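PDB 3CNL: ribosome biogenesis GTPase A from Thermotoga maritima, which binds GTP and is probably a GTPase required for a late step of 50S ribosomal subunit assembly. Local coordinates for residues A31-P34 / F35-S38; K88-L91 / K92-F96; S113-I116 / N117-G121; N158-S161 / E162-A166; I198-F202 / S203-E207. All blocks are in the same frame, centred on the assembly; numbering follows the deposited sequence.

How the contacts relate
All five contacts are local, and they follow one another along the chain without nesting or crossing. Contact 1 closes a turn in the loop after strand 24-30. Contact 2 takes in nearly all of helix 87-94 and its C-terminal end. Contact 3 runs along the P-loop helix 112-120 from the GNP phosphates to its C-terminal end. These two helices pack together, with L90 and L91 against L119. Contact 4 closes the loop that leads into helix 162-170. It touches contact 1, where L164 packs on A36, so the loop after strand 24-30 meets helix 162-170. Contact 5 starts helix 202-212; its centre is about 39 Å from that of contact 3.

Contact 1: residues A31-P34 / F35-S38; sequences ARAP and FATS
A33 and T37 are joined by a bond of the alpha-turn kind, T37 N to A33 O at 3.1 Å, with an N-H...O angle of 153°. The next turn overlaps it: F35 to S38 form a type I beta turn, closed by S38 N to F35 O at 3.0 Å. Both belong to the loop between strands 24-30 and 48-54 of the GTP-binding domain. The T37 hydroxyl adds to the first turn. OG1 donates to A33 O at 2.7 Å, so two donors grip one carbonyl oxygen. They reach it from opposite faces of its plane, and the hydroxyl sits well above that plane. With chi1 at 59°, OG1 stands between the backbone N and the carbonyl carbon of T37, which turns it back to A33. OG1 also accepts from D30 N, so its rotation is probably fixed, and T37 lies near T110 of the GTP site. On the apolar side, A33 CB meets A36 CB at 3.9 Å. The F35 ring leaves this turn and packs with W67 and F70. E246 OE1 takes the amides of both F35 and A36, and R29 NH1 hydrogen-bonds to P34 O. In the beta turn, S38 OG doubles the grip on F35 O: it donates at 3.0 Å in the plane of that carbonyl.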
loop_
_atom_site.group_PDB
_atom_site.type_symbol
_atom_site.label_atom_id
_atom_site.label_comp_id
_atom_site.label_asym_id
_atom_site.label_seq_id
_atom_site.Cartn_x
_atom_site.Cartn_y
_atom_site.Cartn_z
ATOM N N ALA A 31 5.463 -0.784 -2.033
ATOM C CA ALA A 31 6.653 -0.540 -2.864
ATOM C C ALA A 31 6.333 -0.440 -4.347
ATOM O O ALA A 31 7.113 0.113 -5.132
ATOM C CB ALA A 31 7.683 -1.666 -2.645
ATOM N N ARG A 32 5.193 -0.985 -4.757
ATOM C CA ARG A 32 4.812 -0.923 -6.189
ATOM C C ARG A 32 4.299 0.465 -6.594
ATOM O O ARG A 32 4.269 0.837 -7.791
ATOM C CB ARG A 32 3.764 -1.986 -6.491
ATOM C CG ARG A 32 4.236 -3.401 -6.235
ATOM C CD ARG A 32 3.107 -4.439 -6.350
ATOM N NE ARG A 32 2.055 -4.219 -5.333
ATOM C CZ ARG A 32 0.860 -4.815 -5.348
ATOM N NH1 ARG A 32 0.558 -5.668 -6.327
ATOM N NH2 ARG A 32 -0.046 -4.570 -4.392
ATOM N N ALA A 33 3.890 1.238 -5.596
ATOM C CA ALA A 33 3.359 2.579 -5.845
ATOM C C ALA A 33 3.693 3.490 -4.668
ATOM O O ALA A 33 2.802 3.836 -3.909
ATOM C CB ALA A 33 1.802 2.503 -6.034
ATOM N N PRO A 34 4.981 3.842 -4.474
ATOM C CA PRO A 34 5.359 4.652 -3.301
ATOM C C PRO A 34 4.822 6.065 -3.201
ATOM O O PRO A 34 4.672 6.553 -2.078
ATOM C CB PRO A 34 6.903 4.650 -3.341
ATOM C CG PRO A 34 7.226 3.443 -4.150
ATOM C CD PRO A 34 6.172 3.403 -5.220
ATOM N N PHE A 35 4.562 6.738 -4.326
ATOM C CA PHE A 35 3.950 8.060 -4.249
ATOM C C PHE A 35 2.452 7.910 -3.979
ATOM O O PHE A 35 1.907 8.541 -3.067
ATOM C CB PHE A 35 4.174 8.898 -5.517
ATOM C CG PHE A 35 5.528 9.584 -5.600
ATOM C CD1 PHE A 35 6.282 9.862 -4.462
ATOM C CD2 PHE A 35 6.023 9.982 -6.836
ATOM C CE1 PHE A 35 7.514 10.485 -4.564
ATOM C CE2 PHE A 35 7.259 10.627 -6.950
ATOM C CZ PHE A 35 7.995 10.881 -5.825
ATOM N N ALA A 36 1.794 7.045 -4.743
ATOM C CA ALA A 36 0.366 6.882 -4.611
ATOM C C ALA A 36 -0.011 6.549 -3.187
ATOM O O ALA A 36 -0.996 7.089 -2.683
ATOM C CB ALA A 36 -0.178 5.806 -5.607
ATOM N N THR A 37 0.776 5.681 -2.533
ATOM C CA THR A 37 0.472 5.185 -1.180
ATOM C C THR A 37 1.175 5.968 -0.044
ATOM O O THR A 37 1.238 5.500 1.092
ATOM C CB THR A 37 0.771 3.666 -1.022
ATOM O OG1 THR A 37 2.155 3.408 -1.296
ATOM C CG2 THR A 37 -0.130 2.826 -1.967
ATOM N N SER A 38 1.664 7.160 -0.360
ATOM C CA SER A 38 2.286 8.031 0.627
ATOM C C SER A 38 1.188 8.614 1.486
ATOM O O SER A 38 0.055 8.769 1.019
ATOM C CB SER A 38 3.026 9.160 -0.072
ATOM O OG SER A 38 2.117 10.136 -0.527
#

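Contact 2: residues K88-L91 / K92-F96; sequences KVLL and KKLSF
Helix 87-94 reaches its C-terminal end here, with L90 packed on L94 one turn later. Successive i to i+4 backbone bonds hold it; L94 N donates to L90 O at 2.8 Å, and S95 N to L91 O at 2.8 Å. The L90 and L94 side chains meet at an oblique angle, CD2 of L90 against CD1 of L94 at 3.7 Å. This pair belongs to the buried face, where I79 touches both and V26 touches L94. With an alanine at L94, L90 CD2 would probably lose this neighbour and a gap would open beside V26 and I79. On the next face, V89 and K93 run side by side, V89 CG1 to K93 CE at 3.9 Å. The K93 chain is extended beyond CG, and its NZ reaches a salt bridge with E85. At S95 phi turns positive and the chain leaves the helix. S95 OG donates back to K92 O at 2.7 Å. The F96 ring folds back so that L94 CB lies over one of its faces, toward the rim. A water spans the end, donating to L91 O at 2.7 Å and accepting from F96 N at 3.0 Å.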
loop_
_atom_site.group_PDB
_atom_site.type_symbol
_atom_site.label_atom_id
_atom_site.label_comp_id
_atom_site.label_asym_id
_atom_site.label_seq_id
_atom_site.Cartn_x
_atom_site.Cartn_y
_atom_site.Cartn_z
ATOM N N LYS A 88 13.026 -10.594 13.313
ATOM C CA LYS A 88 14.362 -10.149 13.702
ATOM C C LYS A 88 15.001 -9.200 12.690
ATOM O O LYS A 88 15.688 -8.235 13.069
ATOM C CB LYS A 88 15.282 -11.369 13.903
ATOM C CG LYS A 88 14.579 -12.632 14.422
ATOM C CD LYS A 88 13.812 -13.358 13.304
ATOM C CE LYS A 88 12.932 -14.467 13.832
ATOM N NZ LYS A 88 11.667 -13.914 14.388
ATOM N N VAL A 89 14.794 -9.499 11.405
ATOM C CA VAL A 89 15.346 -8.704 10.297
ATOM C C VAL A 89 14.618 -7.353 10.196
ATOM O O VAL A 89 15.239 -6.314 9.960
ATOM C CB VAL A 89 15.196 -9.444 8.936
ATOM C CG1 VAL A 89 15.676 -8.567 7.782
ATOM C CG2 VAL A 89 15.920 -10.791 8.952
ATOM N N LEU A 90 13.298 -7.392 10.366
ATOM C CA LEU A 90 12.471 -6.176 10.360
ATOM C C LEU A 90 12.907 -5.224 11.462
ATOM O O LEU A 90 13.110 -4.057 11.225
ATOM C CB LEU A 90 10.999 -6.527 10.575
ATOM C CG LEU A 90 9.896 -5.720 9.879
ATOM C CD1 LEU A 90 8.617 -5.797 10.697
ATOM C CD2 LEU A 90 10.261 -4.274 9.534
ATOM N N LEU A 91 13.042 -5.740 12.677
ATOM C CA LEU A 91 13.356 -4.907 13.833
ATOM C C LEU A 91 14.736 -4.298 13.702
ATOM O O LEU A 91 14.964 -3.152 14.096
ATOM C CB LEU A 91 13.256 -5.726 15.117
ATOM C CG LEU A 91 11.858 -6.083 15.598
ATOM C CD1 LEU A 91 12.000 -6.920 16.814
ATOM C CD2 LEU A 91 11.077 -4.805 15.907
ATOM N N LYS A 92 15.647 -5.055 13.101
ATOM C CA LYS A 92 17.009 -4.590 12.846
ATOM C C LYS A 92 17.007 -3.469 11.823
ATOM O O LYS A 92 17.727 -2.461 11.981
ATOM C CB LYS A 92 17.884 -5.752 12.365
ATOM C CG LYS A 92 19.333 -5.612 12.742
ATOM C CD LYS A 92 20.137 -4.926 11.647
ATOM C CE LYS A 92 21.129 -5.906 11.015
ATOM N NZ LYS A 92 22.266 -6.211 11.956
ATOM N N LYS A 93 16.202 -3.639 10.769
ATOM C CA LYS A 93 15.997 -2.578 9.770
ATOM C C LYS A 93 15.378 -1.336 10.392
ATOM O O LYS A 93 15.797 -0.216 10.091
ATOM C CB LYS A 93 15.114 -3.064 8.616
ATOM C CG LYS A 93 15.799 -4.005 7.660
ATOM C CD LYS A 93 14.875 -4.416 6.521
ATOM C CE LYS A 93 15.604 -5.348 5.528
ATOM N NZ LYS A 93 14.741 -5.729 4.367
ATOM N N LEU A 94 14.375 -1.520 11.247
ATOM C CA LEU A 94 13.701 -0.374 11.868
ATOM C C LEU A 94 14.621 0.356 12.846
ATOM O O LEU A 94 14.622 1.594 12.898
ATOM C CB LEU A 94 12.407 -0.804 12.576
ATOM C CG LEU A 94 11.209 -1.206 11.711
ATOM C CD1 LEU A 94 10.199 -2.032 12.536
ATOM C CD2 LEU A 94 10.567 0.059 11.081
ATOM N N SER A 95 15.409 -0.424 13.593
ATOM C CA SER A 95 16.338 0.072 14.626
ATOM C C SER A 95 15.810 1.273 15.407
ATOM O O SER A 95 16.328 2.382 15.298
ATOM C CB SER A 95 17.747 0.303 14.060
ATOM O OG SER A 95 18.470 -0.936 14.054
ATOM N N PHE A 96 14.753 1.022 16.177
ATOM C CA PHE A 96 14.092 2.039 16.980
ATOM C C PHE A 96 14.974 2.518 18.122
ATOM O O PHE A 96 15.646 1.714 18.770
ATOM C CB PHE A 96 12.811 1.481 17.590
ATOM C CG PHE A 96 11.695 1.240 16.594
ATOM C CD1 PHE A 96 11.225 2.276 15.782
ATOM C CD2 PHE A 96 11.063 0.005 16.542
ATOM C CE1 PHE A 96 10.177 2.064 14.879
ATOM C CE2 PHE A 96 10.009 -0.216 15.652
ATOM C CZ PHE A 96 9.569 0.817 14.823
HETATM O O HOH W 1 14.069 -1.874 16.264
#

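Contact 3: residues S113-I116 / N117-G121; sequences STII and NKLKG. With GNP (phosphoaminophosphonic acid-guanylate ester), chain B.
S113 and N117 are joined by a backbone bond of the P-loop helix 112-120, N117 N to S113 O at 2.9 Å. The same pattern carries on to L119 N and I115 O, almost straight at 176°, and to K120 N and I116 O. I115 and L119 make the buried apolar contact side by side, CG2 of I115 to CD2 of L119 at 3.9 Å. The K120 chain bends at chi3 and lies across I116, with K120 NZ 3.7 Å from the I116 CG2 methyl. K118 NZ turns out to the carbonyls of E85 and H82. At the helix start, S113 N and S113 OG both donate to the GNP beta-phosphate oxygen O2B, the hydroxyl at 2.8 Å. T114 N and T114 OG1 grip O1A of the alpha-phosphate, the hydroxyl at 2.6 Å. Both hydroxyls are anti to the carbonyl carbon, chi1 -63° and -59°, beside their own N, so amide and hydroxyl meet one oxygen; the helix start probably helps to stabilise the phosphate charge.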
loop_
_atom_site.group_PDB
_atom_site.type_symbol
_atom_site.label_atom_id
_atom_site.label_comp_id
_atom_site.label_asym_id
_atom_site.label_seq_id
_atom_site.Cartn_x
_atom_site.Cartn_y
_atom_site.Cartn_z
ATOM N N SER A 113 -1.706 -4.185 9.565
ATOM C CA SER A 113 -2.130 -5.186 10.551
ATOM C C SER A 113 -1.159 -6.362 10.590
ATOM O O SER A 113 -0.813 -6.863 11.662
ATOM C CB SER A 113 -3.528 -5.692 10.228
ATOM O OG SER A 113 -4.452 -4.623 10.329
ATOM N N THR A 114 -0.711 -6.766 9.406
ATOM C CA THR A 114 0.273 -7.808 9.241
ATOM C C THR A 114 1.600 -7.441 9.912
ATOM O O THR A 114 2.189 -8.261 10.622
ATOM C CB THR A 114 0.439 -8.129 7.735
ATOM O OG1 THR A 114 -0.840 -8.540 7.213
ATOM C CG2 THR A 114 1.483 -9.240 7.499
ATOM N N ILE A 115 2.065 -6.215 9.705
ATOM C CA ILE A 115 3.281 -5.721 10.367
ATOM C C ILE A 115 3.167 -5.708 11.906
ATOM O O ILE A 115 4.076 -6.169 12.607
ATOM C CB ILE A 115 3.707 -4.347 9.787
ATOM C CG1 ILE A 115 4.215 -4.549 8.351
ATOM C CG2 ILE A 115 4.778 -3.650 10.656
ATOM C CD1 ILE A 115 4.469 -3.281 7.589
ATOM N N ILE A 116 2.055 -5.197 12.423
ATOM C CA ILE A 116 1.801 -5.208 13.871
ATOM C C ILE A 116 1.800 -6.625 14.432
ATOM O O ILE A 116 2.396 -6.878 15.486
ATOM C CB ILE A 116 0.487 -4.464 14.224
ATOM C CG1 ILE A 116 0.642 -2.979 13.909
ATOM C CG2 ILE A 116 0.114 -4.641 15.706
ATOM C CD1 ILE A 116 -0.642 -2.231 13.966
ATOM N N ASN A 117 1.149 -7.546 13.726
ATOM C CA ASN A 117 1.109 -8.930 14.173
ATOM C C ASN A 117 2.503 -9.536 14.301
ATOM O O ASN A 117 2.793 -10.203 15.297
ATOM C CB ASN A 117 0.229 -9.775 13.258
ATOM C CG ASN A 117 -1.237 -9.419 13.364
ATOM O OD1 ASN A 117 -1.652 -8.620 14.218
ATOM N ND2 ASN A 117 -2.041 -10.010 12.484
ATOM N N LYS A 118 3.362 -9.292 13.310
ATOM C CA LYS A 118 4.760 -9.720 13.351
ATOM C C LYS A 118 5.499 -9.097 14.537
ATOM O O LYS A 118 6.106 -9.806 15.345
ATOM C CB LYS A 118 5.472 -9.354 12.048
ATOM C CG LYS A 118 6.781 -10.106 11.816
ATOM C CD LYS A 118 7.541 -9.555 10.608
ATOM C CE LYS A 118 6.848 -9.862 9.302
ATOM N NZ LYS A 118 7.758 -9.617 8.161
ATOM N N LEU A 119 5.427 -7.770 14.641
ATOM C CA LEU A 119 6.025 -7.018 15.755
ATOM C C LEU A 119 5.563 -7.501 17.140
ATOM O O LEU A 119 6.375 -7.648 18.060
ATOM C CB LEU A 119 5.718 -5.525 15.603
ATOM C CG LEU A 119 6.711 -4.534 14.985
ATOM C CD1 LEU A 119 7.674 -5.169 13.997
ATOM C CD2 LEU A 119 5.963 -3.374 14.356
ATOM N N LYS A 120 4.263 -7.751 17.273
ATOM C CA LYS A 120 3.657 -8.135 18.546
ATOM C C LYS A 120 4.000 -9.575 18.946
ATOM O O LYS A 120 4.634 -9.807 19.983
ATOM C CB LYS A 120 2.144 -7.937 18.457
ATOM C CG LYS A 120 1.367 -7.996 19.759
ATOM C CD LYS A 120 0.047 -7.227 19.644
ATOM C CE LYS A 120 -0.780 -7.669 18.441
ATOM N NZ LYS A 120 -1.830 -6.670 18.078
ATOM N N GLY A 121 3.586 -10.529 18.115
ATOM C CA GLY A 121 3.713 -11.950 18.419
ATOM C C GLY A 121 2.601 -12.415 19.345
ATOM O O GLY A 121 1.479 -11.882 19.305
HETATM P PG GNP B . -6.376 -2.006 6.152
HETATM O O1G GNP B . -5.892 -0.767 6.869
HETATM O O2G GNP B . -7.042 -1.682 4.828
HETATM O O3G GNP B . -7.236 -2.814 7.117
HETATM N N3B GNP B . -5.299 -3.101 5.760
HETATM P PB GNP B . -3.825 -3.267 6.296
HETATM O O1B GNP B . -3.004 -2.079 5.915
HETATM O O2B GNP B . -3.892 -3.576 7.756
HETATM O O3A GNP B . -3.274 -4.495 5.545
HETATM P PA GNP B . -3.281 -6.004 5.939
HETATM O O1A GNP B . -2.138 -6.320 6.811
HETATM O O2A GNP B . -4.604 -6.461 6.394
HETATM O "O5'" GNP B . -2.956 -6.706 4.587
HETATM C "C5'" GNP B . -3.749 -6.514 3.407
HETATM C "C4'" GNP B . -3.473 -7.676 2.458
HETATM O "O4'" GNP B . -2.092 -7.668 1.995
HETATM C "C3'" GNP B . -3.669 -9.071 3.028
HETATM O "O3'" GNP B . -4.181 -9.903 1.997
HETATM C "C2'" GNP B . -2.250 -9.486 3.383
HETATM O "O2'" GNP B . -2.134 -10.889 3.402
HETATM C "C1'" GNP B . -1.449 -8.900 2.225
HETATM N N9 GNP B . -0.065 -8.560 2.542
HETATM C C8 GNP B . 0.371 -7.853 3.644
HETATM N N7 GNP B . 1.670 -7.669 3.648
HETATM C C5 GNP B . 2.108 -8.312 2.471
HETATM C C6 GNP B . 3.407 -8.459 1.911
HETATM O O6 GNP B . 4.492 -8.051 2.361
HETATM N N1 GNP B . 3.388 -9.167 0.695
HETATM C C2 GNP B . 2.248 -9.672 0.091
HETATM N N2 GNP B . 2.406 -10.332 -1.076
HETATM N N3 GNP B . 1.033 -9.534 0.592
HETATM C C4 GNP B . 1.040 -8.854 1.780
#

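Contact 4: residues N158-S161 / E162-A166; sequences NIFS and EDLAA
I159 packs on L164 and A165, and F160 on L164, to make a small apolar centre. I159 CG2 meets A165 CB at 3.5 Å. I159 CG1 lies 4.2 Å from L164 CD2, and the same methyl meets F160 CE2 at 3.8 Å. The F160 and L164 side chains cross at about a right angle. L174 touches both I159 and A165 from outside. The polar edge is built on S161. Its OG stands between its own backbone N and carbonyl carbon, chi1 72°, and there accepts from L164 N at 3.1 Å. A165 N adds a weak bond to S161 O at 3.3 Å. An alanine in place of S161 would probably leave the L164 amide without this acceptor and the first helical turn less well held. Farther out, D163 forms salt bridges with R187 through OD1 and with K167 through OD2. The arrangement is a serine N-cap at the start of helix 162-170, with apolar residues of the preceding loop packed against the first turn.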
loop_
_atom_site.group_PDB
_atom_site.type_symbol
_atom_site.label_atom_id
_atom_site.label_comp_id
_atom_site.label_asym_id
_atom_site.label_seq_id
_atom_site.Cartn_x
_atom_site.Cartn_y
_atom_site.Cartn_z
ATOM N N ASN A 158 -7.307 12.548 -0.351
ATOM C CA ASN A 158 -8.050 13.211 -1.425
ATOM C C ASN A 158 -7.599 12.730 -2.797
ATOM O O ASN A 158 -6.428 12.875 -3.161
ATOM C CB ASN A 158 -7.905 14.742 -1.303
ATOM C CG ASN A 158 -8.130 15.481 -2.627
ATOM O OD1 ASN A 158 -9.262 15.593 -3.130
ATOM N ND2 ASN A 158 -7.046 16.014 -3.187
ATOM N N ILE A 159 -8.525 12.151 -3.552
ATOM C CA ILE A 159 -8.211 11.725 -4.905
ATOM C C ILE A 159 -8.743 12.740 -5.904
ATOM O O ILE A 159 -9.926 12.757 -6.230
ATOM C CB ILE A 159 -8.725 10.312 -5.221
ATOM C CG1 ILE A 159 -8.209 9.327 -4.175
ATOM C CG2 ILE A 159 -8.245 9.901 -6.601
ATOM C CD1 ILE A 159 -9.193 8.285 -3.785
ATOM N N PHE A 160 -7.842 13.589 -6.366
ATOM C CA PHE A 160 -8.145 14.646 -7.311
ATOM C C PHE A 160 -7.891 14.163 -8.740
ATOM O O PHE A 160 -8.533 14.631 -9.685
ATOM C CB PHE A 160 -7.265 15.860 -7.004
ATOM C CG PHE A 160 -5.792 15.544 -6.952
ATOM C CD1 PHE A 160 -4.915 16.118 -7.862
ATOM C CD2 PHE A 160 -5.287 14.653 -5.997
ATOM C CE1 PHE A 160 -3.551 15.819 -7.828
ATOM C CE2 PHE A 160 -3.929 14.346 -5.947
ATOM C CZ PHE A 160 -3.057 14.925 -6.865
ATOM N N SER A 161 -6.965 13.215 -8.890
ATOM C CA SER A 161 -6.523 12.782 -10.203
ATOM C C SER A 161 -6.961 11.359 -10.550
ATOM O O SER A 161 -7.191 10.517 -9.677
ATOM C CB SER A 161 -5.011 12.941 -10.334
ATOM O OG SER A 161 -4.323 11.981 -9.560
ATOM N N GLU A 162 -7.076 11.114 -11.849
ATOM C CA GLU A 162 -7.439 9.811 -12.372
ATOM C C GLU A 162 -6.275 8.833 -12.143
ATOM O O GLU A 162 -6.481 7.667 -11.790
ATOM C CB GLU A 162 -7.798 9.981 -13.847
ATOM C CG GLU A 162 -7.772 8.754 -14.699
ATOM C CD GLU A 162 -7.833 9.115 -16.173
ATOM O OE1 GLU A 162 -8.886 9.649 -16.604
ATOM O OE2 GLU A 162 -6.822 8.880 -16.888
ATOM N N ASP A 163 -5.056 9.333 -12.324
ATOM C CA ASP A 163 -3.864 8.525 -12.148
ATOM C C ASP A 163 -3.711 8.022 -10.689
ATOM O O ASP A 163 -3.395 6.858 -10.448
ATOM C CB ASP A 163 -2.644 9.323 -12.580
ATOM C CG ASP A 163 -1.385 8.509 -12.527
ATOM O OD1 ASP A 163 -1.229 7.580 -13.345
ATOM O OD2 ASP A 163 -0.542 8.799 -11.671
ATOM N N LEU A 164 -3.962 8.900 -9.722
ATOM C CA LEU A 164 -3.900 8.503 -8.302
ATOM C C LEU A 164 -4.952 7.441 -7.948
ATOM O O LEU A 164 -4.641 6.444 -7.301
ATOM C CB LEU A 164 -4.003 9.732 -7.384
ATOM C CG LEU A 164 -4.018 9.438 -5.875
ATOM C CD1 LEU A 164 -2.716 8.790 -5.418
ATOM C CD2 LEU A 164 -4.360 10.699 -5.035
ATOM N N ALA A 165 -6.186 7.629 -8.407
ATOM C CA ALA A 165 -7.232 6.623 -8.197
ATOM C C ALA A 165 -6.851 5.280 -8.836
ATOM O O ALA A 165 -7.016 4.227 -8.218
ATOM C CB ALA A 165 -8.578 7.127 -8.741
ATOM N N ALA A 166 -6.328 5.324 -10.061
ATOM C CA ALA A 166 -5.956 4.124 -10.793
ATOM C C ALA A 166 -4.881 3.339 -10.022
ATOM O O ALA A 166 -4.998 2.138 -9.859
ATOM C CB ALA A 166 -5.455 4.500 -12.168
#

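Contact 5: residues I198-F202 / S203-E207; sequences IESSF and SEFFE
S201 ends the loop and starts helix 202-212: F205 N donates to S201 O at 2.9 Å, and F206 N follows with F202 O at 3.1 Å. S201 is the N-cap. Its OG accepts from E204 N at 3.1 Å along a nearly straight bond of 167°. The E204 chain runs past this hydroxyl, with CG 3.4 Å from S201 OG. CG is anti to the carbonyl carbon of E204, chi1 -73°, which puts it beside the capped amide. The other side of the turn is aromatic. F202 and F206 meet obliquely, their planes at 50° and their centroids 4.9 Å apart. F206 CD2 lies over one face of the F202 ring, offset to the rim. F206 also turns an edge to the backbone, CD2 to F202 O at 3.2 Å. F205 receives the loop, and its CD2 sits over the centre of one face of the F206 ring. I198 CD1 reaches F205 CE1 at 3.7 Å, the two side chains crossing at about a right angle. S200 OG lies against F205 CB at 3.7 Å. F189 and F231 meet both F205 and F206, and L228 touches F202 and F206. The cap satisfies the amide of E204 at the exposed helix start. The rings meanwhile pack the first turn against helices 182-196 and 224-236. Probably both help to fix the helix start.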
loop_
_atom_site.group_PDB
_atom_site.type_symbol
_atom_site.label_atom_id
_atom_site.label_comp_id
_atom_site.label_asym_id
_atom_site.label_seq_id
_atom_site.Cartn_x
_atom_site.Cartn_y
_atom_site.Cartn_z
ATOM N N ILE A 198 1.943 -6.082 -21.887
ATOM C CA ILE A 198 0.706 -6.223 -22.643
ATOM C C ILE A 198 0.518 -5.030 -23.546
ATOM O O ILE A 198 0.795 -3.890 -23.166
ATOM C CB ILE A 198 -0.531 -6.267 -21.723
ATOM C CG1 ILE A 198 -0.698 -7.630 -21.092
ATOM C CG2 ILE A 198 -1.818 -5.896 -22.489
ATOM C CD1 ILE A 198 -1.854 -7.672 -20.134
ATOM N N GLU A 199 0.080 -5.330 -24.758
ATOM C CA GLU A 199 -0.631 -4.409 -25.595
ATOM C C GLU A 199 -1.845 -5.251 -25.926
ATOM O O GLU A 199 -1.701 -6.400 -26.347
ATOM C CB GLU A 199 0.176 -4.049 -26.856
ATOM C CG GLU A 199 1.346 -3.093 -26.593
ATOM C CD GLU A 199 2.243 -2.859 -27.810
ATOM O OE1 GLU A 199 1.865 -3.238 -28.945
ATOM O OE2 GLU A 199 3.343 -2.290 -27.621
ATOM N N SER A 200 -3.024 -4.717 -25.617
ATOM C CA SER A 200 -4.332 -5.263 -26.004
ATOM C C SER A 200 -5.329 -4.155 -25.655
ATOM O O SER A 200 -5.030 -3.335 -24.796
ATOM C CB SER A 200 -4.660 -6.546 -25.227
ATOM O OG SER A 200 -4.957 -6.258 -23.859
ATOM N N SER A 201 -6.500 -4.112 -26.285
ATOM C CA SER A 201 -7.474 -3.102 -25.864
ATOM C C SER A 201 -8.099 -3.489 -24.509
ATOM O O SER A 201 -8.187 -4.665 -24.157
ATOM C CB SER A 201 -8.536 -2.829 -26.932
ATOM O OG SER A 201 -9.697 -3.614 -26.735
ATOM N N PHE A 202 -8.486 -2.475 -23.750
ATOM C CA PHE A 202 -9.185 -2.633 -22.479
ATOM C C PHE A 202 -10.411 -3.537 -22.627
ATOM O O PHE A 202 -10.575 -4.519 -21.891
ATOM C CB PHE A 202 -9.584 -1.234 -21.967
ATOM C CG PHE A 202 -10.451 -1.250 -20.751
ATOM C CD1 PHE A 202 -9.885 -1.281 -19.484
ATOM C CD2 PHE A 202 -11.844 -1.241 -20.870
ATOM C CE1 PHE A 202 -10.687 -1.293 -18.348
ATOM C CE2 PHE A 202 -12.656 -1.274 -19.744
ATOM C CZ PHE A 202 -12.077 -1.291 -18.472
ATOM N N SER A 203 -11.264 -3.197 -23.585
ATOM C CA SER A 203 -12.494 -3.932 -23.847
ATOM C C SER A 203 -12.258 -5.403 -24.166
ATOM O O SER A 203 -12.940 -6.271 -23.609
ATOM C CB SER A 203 -13.294 -3.246 -24.968
ATOM O OG SER A 203 -13.842 -2.039 -24.455
ATOM N N GLU A 204 -11.284 -5.688 -25.028
ATOM C CA GLU A 204 -10.960 -7.066 -25.379
ATOM C C GLU A 204 -10.370 -7.847 -24.211
ATOM O O GLU A 204 -10.675 -9.033 -24.035
ATOM C CB GLU A 204 -9.954 -7.104 -26.517
ATOM C CG GLU A 204 -10.498 -6.729 -27.904
ATOM C CD GLU A 204 -9.395 -6.644 -28.948
ATOM O OE1 GLU A 204 -8.400 -7.392 -28.836
ATOM O OE2 GLU A 204 -9.512 -5.820 -29.889
ATOM N N PHE A 205 -9.487 -7.201 -23.443
ATOM C CA PHE A 205 -8.852 -7.869 -22.315
ATOM C C PHE A 205 -9.885 -8.348 -21.293
ATOM O O PHE A 205 -9.828 -9.498 -20.840
ATOM C CB PHE A 205 -7.810 -6.962 -21.634
ATOM C CG PHE A 205 -7.104 -7.632 -20.494
ATOM C CD1 PHE A 205 -5.944 -8.365 -20.718
ATOM C CD2 PHE A 205 -7.630 -7.580 -19.195
ATOM C CE1 PHE A 205 -5.295 -9.012 -19.645
ATOM C CE2 PHE A 205 -7.002 -8.226 -18.141
ATOM C CZ PHE A 205 -5.821 -8.943 -18.368
ATOM N N PHE A 206 -10.826 -7.485 -20.945
ATOM C CA PHE A 206 -11.816 -7.802 -19.907
ATOM C C PHE A 206 -12.985 -8.670 -20.337
ATOM O O PHE A 206 -13.588 -9.346 -19.510
ATOM C CB PHE A 206 -12.262 -6.533 -19.194
ATOM C CG PHE A 206 -11.182 -5.981 -18.311
ATOM C CD1 PHE A 206 -10.906 -6.594 -17.090
ATOM C CD2 PHE A 206 -10.373 -4.934 -18.749
ATOM C CE1 PHE A 206 -9.873 -6.139 -16.286
ATOM C CE2 PHE A 206 -9.330 -4.458 -17.941
ATOM C CZ PHE A 206 -9.091 -5.056 -16.711
ATOM N N GLU A 207 -13.292 -8.678 -21.630
ATOM C CA GLU A 207 -14.238 -9.671 -22.145
ATOM C C GLU A 207 -13.570 -11.048 -22.066
ATOM O O GLU A 207 -14.156 -12.007 -21.562
ATOM C CB GLU A 207 -14.681 -9.309 -23.574
ATOM C CG GLU A 207 -16.089 -9.793 -23.944
ATOM C CD GLU A 207 -16.060 -10.961 -24.895
ATOM O OE1 GLU A 207 -17.143 -11.486 -25.267
ATOM O OE2 GLU A 207 -14.937 -11.354 -25.285
#